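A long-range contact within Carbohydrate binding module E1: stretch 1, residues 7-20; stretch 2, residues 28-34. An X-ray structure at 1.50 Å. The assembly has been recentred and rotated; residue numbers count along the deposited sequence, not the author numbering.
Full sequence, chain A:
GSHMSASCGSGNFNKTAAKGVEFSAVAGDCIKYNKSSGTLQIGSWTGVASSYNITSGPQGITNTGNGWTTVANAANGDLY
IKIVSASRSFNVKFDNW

Stretch 1 7-20: SCGSGNFNKTAAKG
Stretch 2, residues 28-34: GDCIKYN

Residues 7-20 and 28-34 of this carbohydrate binding module lie side by side and bury 714 Å² between them, counting both sides. Residues 30-34 form a strand that continues later in the chain; across from it, Lys 15 and Thr 16 of the first stretch are in strand conformation.

The two strands run parallel, Lys 15 opposite Ile 31 (CA to CA 4.9 Å) and Thr 16 opposite Lys 32 (CA to CA 4.7 Å), with phi/psi of -145/155, -104/130, -125/124 and -89/133 for Lys 15, Ile 31, Thr 16 and Lys 32. The register extends to Phe 13 with Cys 30 (CA to CA 4.7 Å) and Ala 17 with Tyr 33 (CA to CA 5.3 Å). Lys 32 straddles its partner, as parallel pairing requires: its N donates to Lys 15 O (2.9 Å, 168°), and its O accepts from Ala 17 N (2.9 Å, 163°). Two CA-H...O contacts fill in between, Ile 31 CA to Lys 15 O at 3.4 Å and Thr 16 CA to Lys 32 O at 3.5 Å. Earlier in both stretches, Cys 30 O accepts a hydrogen bond from Asn 14 N (2.9 Å, 142°) and a weak one from Lys 15 N (3.5 Å). Beyond the paired residues, water 1 donates to Ala 17 O (2.8 Å) and accepts from Asn 34 N (2.9 Å), bridging the two backbones.

A disulfide joins Cys 8 SG to Cys 30 SG at 2.0 Å, with chi3 83°; both cysteines are t and point toward the opposing stretch. The loop around Cys 8 is held by Asn 12 (p, chi2 12°), whose OD1 accepts from Gly 9 N (3.0 Å) while ND2 donates to Ser 7 O (3.0 Å) and Ser 7 OG (3.2 Å); Asn 12 N also donates to Gly 9 O (3.1 Å).

Among the polar side chains, Asn 14 (p, chi2 -30°) uses both ends of its amide, OD1 accepting from Cys 30 N (2.9 Å, 171°) and ND2 donating to Asp 29 OD1 (3.0 Å, 170°). The other carboxylate oxygen of Asp 29 (m, chi2 -16°), OD2, forms a salt bridge with Lys 15 NZ at 2.8 Å; the lysine reaches it in an extended mttt rotamer.

Phe 13 (p, chi2 -85°) and Lys 32 (tttt) meet in a CH-pi contact, Lys 32 CB lying 4.2 Å from the Phe 13 ring centroid and 25° off the normal, over one face. Phe 13 CB also lies 3.8 Å from Cys 30 SG. On the sheet face shared by Lys 15 and Ile 31 (mm), Lys 15 CB approaches Ile 31 CD1 to 3.7 Å. Buried Ala 17 (phi/psi -90/141) points toward the second stretch, its CB 3.7 Å from Ile 31 CG2 and 3.9 Å from Tyr 33 CD1. The Tyr 33 ring (t, chi2 64°) presents its edge to the backbone of Ala 17 through Lys 19, with CD1 3.5 Å from Ala 17 O.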

ATOM      1  N   SER A   7      -8.952   1.698  11.726  1.00 11.15           N
ATOM      2  CA  SER A   7      -8.195   2.810  11.189  1.00  9.51           C
ATOM      3  C   SER A   7      -6.742   2.379  10.973  1.00 12.40           C
ATOM      4  O   SER A   7      -6.248   1.424  11.583  1.00 11.16           O
ATOM      5  CB  SER A   7      -8.232   3.996  12.168  1.00 12.84           C
ATOM      6  OG  SER A   7      -7.396   3.739  13.290  1.00 19.02           O
ATOM      7  N   CYS A   8      -6.054   3.119  10.105  1.00  9.82           N
ATOM      8  CA  CYS A   8      -4.657   2.880   9.772  1.00  8.84           C
ATOM      9  C   CYS A   8      -3.920   4.201   9.845  1.00 12.29           C
ATOM     10  O   CYS A   8      -4.339   5.189   9.221  1.00 12.18           O
ATOM     11  CB  CYS A   8      -4.576   2.278   8.355  1.00  8.97           C
ATOM     12  SG  CYS A   8      -2.902   2.147   7.644  1.00  9.61           S
ATOM     13  N   GLY A   9      -2.835   4.225  10.610  1.00  9.16           N
ATOM     14  CA  GLY A   9      -2.072   5.457  10.725  1.00  9.51           C
ATOM     15  C   GLY A   9      -0.847   5.270  11.582  1.00  9.48           C
ATOM     16  O   GLY A   9      -0.460   4.144  11.914  1.00  9.83           O
ATOM     17  N   SER A  10      -0.242   6.407  11.947  1.00 10.00           N
ATOM     18  CA  SER A  10       1.047   6.331  12.631  1.00 10.72           C
ATOM     19  C   SER A  10       0.983   5.654  13.993  1.00 11.86           C
ATOM     20  O   SER A  10       2.046   5.324  14.531  1.00 13.76           O
ATOM     21  CB  SER A  10       1.677   7.711  12.780  1.00 10.96           C
ATOM     22  OG  SER A  10       0.895   8.548  13.670  1.00 10.55           O
ATOM     23  N   GLY A  11      -0.198   5.473  14.585  1.00 10.40           N
ATOM     24  CA  GLY A  11      -0.262   4.804  15.877  1.00 10.92           C
ATOM     25  C   GLY A  11      -0.560   3.300  15.831  1.00 10.88           C
ATOM     26  O   GLY A  11      -0.582   2.673  16.899  1.00 11.33           O
ATOM     27  N   ASN A  12      -0.796   2.701  14.647  1.00  9.53           N
ATOM     28  CA  ASN A  12      -1.185   1.296  14.635  1.00  8.27           C
ATOM     29  C   ASN A  12      -0.757   0.554  13.363  1.00  8.32           C
ATOM     30  O   ASN A  12      -1.370  -0.479  13.026  1.00  9.44           O
ATOM     31  CB  ASN A  12      -2.702   1.158  14.938  1.00  8.33           C
ATOM     32  CG  ASN A  12      -3.579   1.808  13.885  1.00  8.11           C
ATOM     33  OD1 ASN A  12      -3.116   2.174  12.808  1.00 10.72           O
ATOM     34  ND2 ASN A  12      -4.879   1.893  14.181  1.00 11.68           N
ATOM     35  N   PHE A  13       0.260   1.034  12.656  1.00  9.82           N
ATOM     36  CA  PHE A  13       0.761   0.318  11.488  1.00  9.60           C
ATOM     37  C   PHE A  13       1.467  -0.960  11.940  1.00  9.36           C
ATOM     38  O   PHE A  13       2.176  -0.985  12.964  1.00  9.29           O
ATOM     39  CB  PHE A  13       1.702   1.211  10.655  1.00  9.76           C
ATOM     40  CG  PHE A  13       2.970   1.630  11.360  1.00  9.65           C
ATOM     41  CD1 PHE A  13       2.978   2.753  12.207  1.00  9.79           C
ATOM     42  CD2 PHE A  13       4.145   0.914  11.192  1.00 10.40           C
ATOM     43  CE1 PHE A  13       4.154   3.162  12.837  1.00 11.09           C
ATOM     44  CE2 PHE A  13       5.315   1.299  11.836  1.00 11.90           C
ATOM     45  CZ  PHE A  13       5.327   2.414  12.655  1.00 11.02           C
ATOM     46  N   ASN A  14       1.247  -2.047  11.197  1.00  8.45           N
ATOM     47  CA  ASN A  14       1.805  -3.334  11.580  1.00  8.08           C
ATOM     48  C   ASN A  14       2.945  -3.812  10.699  1.00 10.49           C
ATOM     49  O   ASN A  14       3.593  -4.810  11.057  1.00 11.34           O
ATOM     50  CB  ASN A  14       0.700  -4.416  11.675  1.00  8.10           C
ATOM     51  CG  ASN A  14       0.114  -4.803  10.323  1.00 10.02           C
ATOM     52  OD1 ASN A  14       0.058  -3.990   9.381  1.00 10.33           O
ATOM     53  ND2 ASN A  14      -0.352  -6.049  10.227  1.00  9.50           N
ATOM     54  N   LYS A  15       3.247  -3.103   9.615  1.00  8.80           N
ATOM     55  CA  LYS A  15       4.365  -3.428   8.735  1.00  9.31           C
ATOM     56  C   LYS A  15       4.965  -2.138   8.198  1.00  9.71           C
ATOM     57  O   LYS A  15       4.267  -1.125   8.080  1.00 11.54           O
ATOM     58  CB  LYS A  15       3.901  -4.311   7.567  1.00  9.63           C
ATOM     59  CG  LYS A  15       3.405  -5.717   8.011  1.00 10.00           C
ATOM     60  CD  LYS A  15       2.875  -6.544   6.843  1.00  9.32           C
ATOM     61  CE  LYS A  15       2.556  -7.954   7.348  1.00  9.06           C
ATOM     62  NZ  LYS A  15       1.842  -8.813   6.307  1.00 12.10           N
ATOM     63  N   THR A  16       6.246  -2.185   7.827  1.00  9.54           N
ATOM     64  CA  THR A  16       6.936  -1.055   7.201  1.00  9.63           C
ATOM     65  C   THR A  16       7.541  -1.503   5.874  1.00 12.65           C
ATOM     66  O   THR A  16       8.333  -2.458   5.843  1.00 14.38           O
ATOM     67  CB  THR A  16       8.022  -0.497   8.128  1.00 11.04           C
ATOM     68  OG1 THR A  16       7.441  -0.033   9.364  1.00 13.80           O
ATOM     69  CG2 THR A  16       8.747   0.669   7.464  1.00 13.84           C
ATOM     70  N   ALA A  17       7.182  -0.804   4.783  1.00 11.01           N
ATOM     71  CA  ALA A  17       7.711  -1.161   3.459  1.00 10.87           C
ATOM     72  C   ALA A  17       8.991  -0.392   3.200  1.00 11.80           C
ATOM     73  O   ALA A  17       9.102   0.799   3.518  1.00 14.42           O
ATOM     74  CB  ALA A  17       6.691  -0.802   2.374  1.00 12.59           C
ATOM     75  N   ALA A  18       9.958  -1.071   2.572  1.00 12.59           N
ATOM     76  CA  ALA A  18      11.159  -0.423   2.048  1.00 12.33           C
ATOM     77  C   ALA A  18      11.046  -0.259   0.540  1.00 11.46           C
ATOM     78  O   ALA A  18      10.490  -1.129  -0.144  1.00 13.52           O
ATOM     79  CB  ALA A  18      12.410  -1.233   2.382  1.00 15.84           C
ATOM     80  N   LYS A  19      11.563   0.869   0.032  1.00 14.94           N
ATOM     81  CA  LYS A  19      11.454   1.206  -1.391  1.00 13.64           C
ATOM     82  C   LYS A  19      11.934   0.056  -2.261  1.00 12.26           C
ATOM     83  O   LYS A  19      13.097  -0.369  -2.166  1.00 16.11           O
ATOM     84  CB  LYS A  19      12.281   2.473  -1.684  1.00 12.53           C
ATOM     85  CG  LYS A  19      12.228   2.950  -3.120  1.00 13.93           C
ATOM     86  CD  LYS A  19      13.047   4.239  -3.215  1.00 14.24           C
ATOM     87  CE  LYS A  19      12.964   4.924  -4.589  1.00 17.12           C
ATOM     88  NZ  LYS A  19      13.425   4.047  -5.698  1.00 16.81           N
ATOM     89  N   GLY A  20      11.033  -0.446  -3.102  1.00 12.92           N
ATOM     90  CA  GLY A  20      11.374  -1.461  -4.083  1.00 13.17           C
ATOM     91  C   GLY A  20      11.496  -2.880  -3.573  1.00 13.31           C
ATOM     92  O   GLY A  20      11.843  -3.747  -4.380  1.00 15.20           O
ATOM     93  N   GLY A  28      -6.364  -6.046   5.496  1.00  9.10           N
ATOM     94  CA  GLY A  28      -6.356  -5.547   6.865  1.00  9.33           C
ATOM     95  C   GLY A  28      -5.026  -4.974   7.313  1.00 10.82           C
ATOM     96  O   GLY A  28      -4.991  -4.244   8.319  1.00 10.27           O
ATOM     97  N   ASP A  29      -3.939  -5.284   6.608  1.00  9.25           N
ATOM     98  CA  ASP A  29      -2.643  -4.729   6.995  1.00  9.42           C
ATOM     99  C   ASP A  29      -2.656  -3.206   6.867  1.00  9.42           C
ATOM    100  O   ASP A  29      -3.424  -2.638   6.090  1.00 10.16           O
ATOM    101  CB  ASP A  29      -1.533  -5.272   6.072  1.00  9.29           C
ATOM    102  CG  ASP A  29      -1.041  -6.674   6.444  1.00  9.68           C
ATOM    103  OD1 ASP A  29      -1.289  -7.166   7.574  1.00 10.53           O
ATOM    104  OD2 ASP A  29      -0.373  -7.272   5.566  1.00 10.39           O
ATOM    105  N   CYS A  30      -1.796  -2.546   7.658  1.00  8.35           N
ATOM    106  CA  CYS A  30      -1.608  -1.098   7.663  1.00  7.46           C
ATOM    107  C   CYS A  30      -0.110  -0.847   7.525  1.00  8.69           C
ATOM    108  O   CYS A  30       0.651  -1.109   8.471  1.00  9.26           O
ATOM    109  CB  CYS A  30      -2.136  -0.527   8.980  1.00  7.74           C
ATOM    110  SG  CYS A  30      -1.815   1.268   9.133  1.00  9.05           S
ATOM    111  N   ILE A  31       0.314  -0.396   6.337  1.00  8.81           N
ATOM    112  CA  ILE A  31       1.724  -0.357   5.949  1.00  9.74           C
ATOM    113  C   ILE A  31       2.219   1.084   6.052  1.00 10.01           C
ATOM    114  O   ILE A  31       1.628   1.995   5.440  1.00 11.65           O
ATOM    115  CB  ILE A  31       1.899  -0.822   4.490  1.00 11.32           C
ATOM    116  CG1 ILE A  31       1.115  -2.104   4.201  1.00 17.75           C
ATOM    117  CG2 ILE A  31       3.427  -0.943   4.140  1.00 13.81           C
ATOM    118  CD1 ILE A  31       1.548  -3.191   5.001  1.00 16.42           C
ATOM    119  N   LYS A  32       3.354   1.300   6.725  1.00  9.37           N
ATOM    120  CA  LYS A  32       4.037   2.588   6.692  1.00  9.55           C
ATOM    121  C   LYS A  32       5.004   2.582   5.509  1.00 12.22           C
ATOM    122  O   LYS A  32       5.762   1.621   5.329  1.00 12.42           O
ATOM    123  CB  LYS A  32       4.844   2.790   7.975  1.00  9.47           C
ATOM    124  CG  LYS A  32       5.591   4.129   8.039  1.00 11.36           C
ATOM    125  CD  LYS A  32       6.475   4.232   9.292  1.00 14.81           C
ATOM    126  CE  LYS A  32       7.197   5.560   9.354  1.00 19.95           C
ATOM    127  NZ  LYS A  32       7.839   5.695  10.715  1.00 23.14           N
ATOM    128  N   TYR A  33       4.995   3.660   4.723  1.00 11.32           N
ATOM    129  CA  TYR A  33       5.963   3.811   3.632  1.00  9.74           C
ATOM    130  C   TYR A  33       6.348   5.277   3.530  1.00 12.42           C
ATOM    131  O   TYR A  33       5.467   6.132   3.360  1.00 13.63           O
ATOM    132  CB  TYR A  33       5.366   3.359   2.288  1.00 11.17           C
ATOM    133  CG  TYR A  33       6.332   3.499   1.134  1.00 10.91           C
ATOM    134  CD1 TYR A  33       7.503   2.751   1.099  1.00 12.42           C
ATOM    135  CD2 TYR A  33       6.103   4.410   0.085  1.00 13.38           C
ATOM    136  CE1 TYR A  33       8.418   2.901   0.060  1.00 11.58           C
ATOM    137  CE2 TYR A  33       7.023   4.557  -0.986  1.00 14.24           C
ATOM    138  CZ  TYR A  33       8.186   3.805  -0.975  1.00 13.30           C
ATOM    139  OH  TYR A  33       9.121   3.886  -1.994  1.00 13.69           O
ATOM    140  N   ASN A  34       7.656   5.566   3.556  1.00 13.49           N
ATOM    141  CA  ASN A  34       8.124   6.930   3.345  1.00 12.34           C
ATOM    142  C   ASN A  34       8.427   7.155   1.859  1.00 13.88           C
ATOM    143  O   ASN A  34       9.291   6.477   1.294  1.00 14.39           O
ATOM    144  CB  ASN A  34       9.356   7.227   4.207  1.00 13.38           C
ATOM    145  CG  ASN A  34       9.816   8.652   4.062  1.00 15.61           C
ATOM    146  OD1 ASN A  34      10.561   8.981   3.132  1.00 19.54           O
ATOM    147  ND2 ASN A  34       9.379   9.520   4.980  1.00 18.45           N
TER
HETATM  148  O   HOH W   1       9.510   3.423   4.250  1.00 18.57           O